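Local atomic coordinates of SVS_variant_AS1 (Streptomyces sp. CWA1, PDB entry 6TJA), a protein that probably catalyses, as an engineered ancestral form of spiroviolene synthase, the cyclisation of geranylgeranyl diphosphate to a polycyclic diterpene. Residues A67-E70 and D71-L74; T142-Q145 and V146-V150; H151-R154 and A155-G159. All coordinates share one frame; numbering follows the deposited sequence.

Contact 1 (A67-E70 and D71-L74)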
# COMPACT_ATOMS: atom_id res chain seq x y z
N ALA A 67 15.46 -18.01 13.92
CA ALA A 67 15.48 -16.62 14.43
C ALA A 67 16.36 -16.56 15.68
O ALA A 67 16.03 -17.27 16.67
CB ALA A 67 14.07 -16.18 14.73
N ALA A 68 17.42 -15.75 15.64
CA ALA A 68 18.48 -15.73 16.69
C ALA A 68 17.94 -15.02 17.93
O ALA A 68 18.30 -15.43 19.05
CB ALA A 68 19.74 -15.09 16.14
N ASP A 69 17.08 -14.03 17.74
CA ASP A 69 16.49 -13.20 18.78
C ASP A 69 15.03 -13.51 19.04
O ASP A 69 14.19 -13.21 18.24
CB ASP A 69 16.61 -11.76 18.36
CG ASP A 69 16.33 -10.80 19.46
OD1 ASP A 69 15.73 -11.16 20.45
OD2 ASP A 69 16.73 -9.66 19.30
N GLU A 70 14.76 -14.03 20.21
CA GLU A 70 13.44 -14.39 20.63
C GLU A 70 12.46 -13.25 20.66
O GLU A 70 11.29 -13.44 20.53
CB GLU A 70 13.54 -14.96 22.01
CG GLU A 70 13.12 -16.37 22.11
CD GLU A 70 13.79 -17.06 23.28
OE1 GLU A 70 14.79 -17.72 23.05
OE2 GLU A 70 13.31 -16.93 24.40
N ASP A 71 12.95 -12.06 20.90
CA ASP A 71 12.07 -10.95 20.93
C ASP A 71 11.57 -10.63 19.54
O ASP A 71 10.51 -10.13 19.39
CB ASP A 71 12.71 -9.72 21.55
CG ASP A 71 13.25 -9.95 22.92
OD1 ASP A 71 12.75 -10.76 23.68
OD2 ASP A 71 14.21 -9.30 23.25
N ARG A 72 12.36 -10.93 18.54
CA ARG A 72 11.94 -10.66 17.13
C ARG A 72 10.88 -11.68 16.73
O ARG A 72 9.91 -11.28 16.08
CB ARG A 72 13.12 -10.68 16.17
CG ARG A 72 14.05 -9.49 16.32
CD ARG A 72 15.25 -9.72 15.43
NE ARG A 72 16.13 -8.57 15.39
CZ ARG A 72 16.24 -7.69 14.40
NH1 ARG A 72 15.45 -7.70 13.32
NH2 ARG A 72 17.15 -6.74 14.53
N LEU A 73 11.04 -12.94 17.12
CA LEU A 73 10.05 -14.00 16.81
C LEU A 73 8.78 -13.71 17.60
O LEU A 73 7.68 -14.02 17.09
CB LEU A 73 10.62 -15.38 17.16
CG LEU A 73 9.67 -16.55 16.92
CD1 LEU A 73 9.20 -16.58 15.46
CD2 LEU A 73 10.33 -17.86 17.28
N LEU A 74 8.91 -13.15 18.81
CA LEU A 74 7.72 -12.80 19.62
C LEU A 74 6.94 -11.71 18.90
O LEU A 74 5.73 -11.88 18.72
CB LEU A 74 8.12 -12.36 21.03
CG LEU A 74 6.97 -11.82 21.88
CD1 LEU A 74 5.83 -12.84 21.96
CD2 LEU A 74 7.47 -11.44 23.28

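Contact 2 (T142-Q145 and V146-V150)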
# COMPACT_ATOMS: atom_id res chain seq x y z
N THR A 142 15.08 -2.18 10.71
CA THR A 142 15.42 -0.88 10.06
C THR A 142 14.15 -0.17 9.57
O THR A 142 13.11 -0.78 9.30
CB THR A 142 16.46 -1.07 8.95
OG1 THR A 142 15.77 -1.72 7.88
CG2 THR A 142 17.68 -1.85 9.43
N PRO A 143 14.18 1.18 9.50
CA PRO A 143 13.10 1.94 8.87
C PRO A 143 12.71 1.33 7.51
O PRO A 143 11.53 1.29 7.21
CB PRO A 143 13.70 3.36 8.76
CG PRO A 143 14.72 3.45 9.94
CD PRO A 143 15.28 2.05 10.01
N THR A 144 13.68 0.83 6.73
CA THR A 144 13.42 0.16 5.43
C THR A 144 12.52 -1.06 5.64
O THR A 144 11.52 -1.19 4.93
CB THR A 144 14.73 -0.23 4.72
OG1 THR A 144 15.42 0.98 4.40
CG2 THR A 144 14.47 -1.00 3.45
N GLN A 145 12.85 -1.91 6.60
CA GLN A 145 12.08 -3.16 6.82
C GLN A 145 10.69 -2.81 7.34
O GLN A 145 9.72 -3.45 6.90
CB GLN A 145 12.79 -4.09 7.79
CG GLN A 145 14.10 -4.65 7.25
CD GLN A 145 14.85 -5.34 8.37
OE1 GLN A 145 15.06 -4.76 9.44
NE2 GLN A 145 15.20 -6.60 8.14
N VAL A 146 10.61 -1.83 8.25
CA VAL A 146 9.30 -1.33 8.77
C VAL A 146 8.44 -0.84 7.59
O VAL A 146 7.25 -1.20 7.55
CB VAL A 146 9.49 -0.27 9.87
CG1 VAL A 146 8.19 0.43 10.21
CG2 VAL A 146 10.09 -0.88 11.13
N ARG A 147 9.00 -0.13 6.62
CA ARG A 147 8.19 0.38 5.49
C ARG A 147 7.74 -0.79 4.62
O ARG A 147 6.61 -0.76 4.14
CB ARG A 147 8.94 1.41 4.65
CG ARG A 147 9.08 2.77 5.32
CD ARG A 147 7.78 3.44 5.75
NE ARG A 147 6.98 3.96 4.65
CZ ARG A 147 5.75 4.45 4.80
NH1 ARG A 147 5.18 4.46 5.99
NH2 ARG A 147 5.10 4.94 3.75
N ARG A 148 8.59 -1.79 4.43
CA ARG A 148 8.22 -3.01 3.68
C ARG A 148 6.99 -3.62 4.37
O ARG A 148 6.06 -3.99 3.64
CB ARG A 148 9.40 -3.97 3.56
CG ARG A 148 10.54 -3.45 2.69
CD ARG A 148 11.75 -4.37 2.68
NE ARG A 148 12.84 -3.85 1.88
CZ ARG A 148 14.02 -4.46 1.68
NH1 ARG A 148 14.28 -5.65 2.19
NH2 ARG A 148 14.93 -3.88 0.92
N PHE A 149 6.96 -3.63 5.71
CA PHE A 149 5.84 -4.24 6.48
C PHE A 149 4.57 -3.37 6.33
O PHE A 149 3.47 -3.92 6.03
CB PHE A 149 6.18 -4.48 7.95
CG PHE A 149 5.01 -5.05 8.70
CD1 PHE A 149 4.67 -6.39 8.57
CD2 PHE A 149 4.17 -4.23 9.45
CE1 PHE A 149 3.53 -6.90 9.18
CE2 PHE A 149 3.04 -4.75 10.07
CZ PHE A 149 2.73 -6.08 9.94
N VAL A 150 4.74 -2.06 6.50
CA VAL A 150 3.65 -1.06 6.43
C VAL A 150 2.96 -1.22 5.07
O VAL A 150 1.71 -1.20 5.03
CB VAL A 150 4.19 0.37 6.63
CG1 VAL A 150 3.21 1.42 6.16
CG2 VAL A 150 4.61 0.62 8.07

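Contact 3 (H151-R154 and A155-G159)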
# COMPACT_ATOMS: atom_id res chain seq x y z
N HIS A 151 3.73 -1.32 4.00
CA HIS A 151 3.20 -1.36 2.61
C HIS A 151 2.49 -2.71 2.37
O HIS A 151 1.49 -2.73 1.64
CB HIS A 151 4.34 -1.10 1.62
CG HIS A 151 4.77 0.31 1.54
ND1 HIS A 151 3.86 1.36 1.57
CD2 HIS A 151 5.98 0.87 1.38
CE1 HIS A 151 4.52 2.50 1.48
NE2 HIS A 151 5.82 2.23 1.35
N ALA A 152 3.01 -3.79 2.91
CA ALA A 152 2.41 -5.14 2.81
C ALA A 152 1.04 -5.12 3.51
O ALA A 152 0.06 -5.70 2.95
CB ALA A 152 3.32 -6.20 3.40
N HIS A 153 1.00 -4.42 4.63
CA HIS A 153 -0.17 -4.23 5.45
C HIS A 153 -1.29 -3.49 4.74
O HIS A 153 -2.40 -3.90 4.80
CB HIS A 153 0.24 -3.51 6.71
CG HIS A 153 -0.77 -3.55 7.80
ND1 HIS A 153 -1.77 -2.61 7.92
CD2 HIS A 153 -0.88 -4.34 8.88
CE1 HIS A 153 -2.46 -2.85 9.01
NE2 HIS A 153 -1.94 -3.88 9.61
N ARG A 154 -0.97 -2.41 4.06
CA ARG A 154 -1.97 -1.71 3.32
C ARG A 154 -2.44 -2.58 2.17
O ARG A 154 -3.57 -2.55 1.85
CB ARG A 154 -1.52 -0.34 2.80
CG ARG A 154 -2.64 0.36 2.05
CD ARG A 154 -2.57 1.84 1.83
NE ARG A 154 -1.23 2.28 1.90
CZ ARG A 154 -0.73 3.16 2.74
NH1 ARG A 154 -1.45 3.84 3.56
NH2 ARG A 154 0.52 3.38 2.65
N ALA A 155 -1.56 -3.36 1.59
CA ALA A 155 -1.92 -4.24 0.45
C ALA A 155 -2.98 -5.24 0.92
O ALA A 155 -4.00 -5.38 0.22
CB ALA A 155 -0.69 -4.89 -0.13
N TRP A 156 -2.80 -5.84 2.12
CA TRP A 156 -3.76 -6.81 2.71
C TRP A 156 -5.11 -6.13 2.98
O TRP A 156 -6.17 -6.71 2.61
CB TRP A 156 -3.16 -7.46 3.96
CG TRP A 156 -4.19 -7.95 4.92
CD1 TRP A 156 -5.08 -8.95 4.73
CD2 TRP A 156 -4.43 -7.45 6.25
NE1 TRP A 156 -5.89 -9.09 5.81
CE2 TRP A 156 -5.51 -8.19 6.77
CE3 TRP A 156 -3.87 -6.43 7.03
CZ2 TRP A 156 -6.01 -7.96 8.05
CZ3 TRP A 156 -4.38 -6.20 8.28
CH2 TRP A 156 -5.46 -6.94 8.76
N LEU A 157 -5.10 -4.93 3.58
CA LEU A 157 -6.35 -4.18 3.85
C LEU A 157 -7.10 -3.89 2.53
O LEU A 157 -8.30 -4.07 2.57
CB LEU A 157 -6.07 -2.91 4.64
CG LEU A 157 -5.60 -3.13 6.08
CD1 LEU A 157 -5.16 -1.81 6.70
CD2 LEU A 157 -6.69 -3.77 6.91
N SER A 158 -6.43 -3.49 1.44
CA SER A 158 -7.04 -3.28 0.10
C SER A 158 -7.70 -4.55 -0.43
O SER A 158 -8.67 -4.45 -1.17
CB SER A 158 -6.05 -2.78 -0.91
OG SER A 158 -5.49 -1.58 -0.44
N GLY A 159 -7.11 -5.71 -0.17
CA GLY A 159 -7.72 -6.99 -0.57
C GLY A 159 -9.00 -7.21 0.19
O GLY A 159 -9.99 -7.63 -0.45

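Contact 1 (A67-E70 and D71-L74)
Different first torsions bring Asp69 and Arg72 together: Asp69 swings CG opposite its own amide (chi1 -167°), turning the carboxylate toward the amide of Asp71, whereas Arg72 keeps CG beside its amide (chi1 -72°) and then runs extended to NE. The two side chains cross at about a right angle, with Asp69 CB 3.8 Å from Arg72 CD. Asp69 OD2 lies near the guanidinium plane at its edge, yet its 4.1 Å separation from Arg72 NE is too long for a salt bridge; a weaker electrostatic attraction is the most that can be inferred. Arg72 NH1 instead bonds the carbonyl of Ile197. The other oxygen, Asp69 OD1, accepts from Asp71 N at 3.0 Å, and the donor comes from above the carboxylate plane. This makes Asp69 the N-cap of helix 70-91, its side chain capturing an amide of the first turn. The backbone carbonyl of the same residue takes up two more: Asp69 O accepts from Arg72 N at 2.9 Å and weakly from Leu73 N at 3.4 Å. The next carbonyl follows the regular helical pattern, Glu70 O receiving Leu74 N at 3.0 Å. Asp69 OD1 also lies 3.7 Å from Asp71 OD2, a like-charge approach probably eased by the salt bridge of Asp71 OD1 to Arg31; Glu70 is similarly paired with Arg24. On the buried side, Ala67 CB rests 4.3 Å from Leu73 CB.

Contact 2 (T142-Q145 and V146-V150)
Gln145 pairs with Thr142 in a capping box that opens helix 143-169, and Val146 takes the first backbone bond behind it. The box is reciprocal: Gln145 N donates to Thr142 OG1 at 3.2 Å, and Thr142 N donates to Gln145 OE1 at 2.9 Å. The second bond uses a lone pair in the plane of the Gln145 amide, so the rotation of that amide is well defined. Its other end, NE2, is hydrogen-bonded to Glu196, and Thr142 OG1 has a further partner in Glu202. Both ends of the glutamine amide are therefore held, one by the helix start and one by a neighbouring part of the fold.

Val146 stands one turn above the cap residue. Its amide points almost straight at the carbonyl of Thr142, with Val146 N to Thr142 O at 2.9 Å and an N-H...O angle of 175°. The same carbonyl oxygen touches the side chain, Thr142 O lying 3.5 Å from Val146 CG2, the branch kept beside the valine's own nitrogen.

Thr144 brings side chain against side chain. Its chi1 of -65° sets OG1 beside the backbone nitrogen and leaves the methyl CG2 anti to it, running alongside Arg148, whose chain is extended and points the same way. Glu196, Asp205 and the carbonyl of Val203 bind the Arg148 guanidinium, while Asp205 of the second subunit packs on Thr144. The methyl approaches the guanidinium obliquely, Thr144 CG2 being 3.6 Å from Arg148 NE and 3.9 Å from Arg148 NH2.

Contact 3 (H151-R154 and A155-G159)
Four consecutive i+4 backbone bonds, from Ala155 N to His151 O (3.1 Å) through those of Trp156 and Leu157 to Ser158 N to Arg154 O (3.0 Å), carry the regular alpha-helical pattern through these residues. On one side of the helix His153 and Trp156 run alongside each other in the same direction and form a T-shaped pair in which the edge of the indole meets the face of the imidazole. The planes stand 78° apart and the centroid of the His153 ring is 5.2 Å from that of the Trp156 six-membered ring. The nearest approach, His153 NE2 to Trp156 CZ3 at 3.6 Å, puts that carbon over the imidazole near its rim. Leu157 crosses the histidine obliquely, with CD1 at 3.7 Å from both His153 ND1 and His153 CE1, while its other methyl, CD2, lies over one face of the Trp156 indole. A hydrogen bond between His153 ND1 and Gln111 of helix 100-115 helps fix the imidazole's orientation. Trp156 in turn packs on Trp82 of helix 70-91 and Pro190 of helix 188-192. Elsewhere on the helix His151 stacks with His151 of the second subunit, and Arg154 packs on Ser158 of that subunit. A helix with one side in the bundle and another at a subunit interface fits the all-alpha fold of class I terpene synthases.

How the contacts relate
The three contacts follow one another in series, and none nests in or crosses another; each joins adjoining segments and so closes only a local turn. Contact 1 leads from the loop after helix 56-61 into helix 70-91. After the intervening helices 100-115 and 126-140, contact 2 begins helix 143-169, and contact 3 continues directly along it, the two centres 14 Å apart. Contacts 1 and 2, both helix starts, have centres 17 Å apart; their nearest atoms stay about 5 Å apart without touching. Helix 70-91 also meets helix 143-169 within contact 2, where the ring of Phe149 lies edge-to-face with that of the engineered Phe79. Contacts 2 and 3 both touch the second subunit.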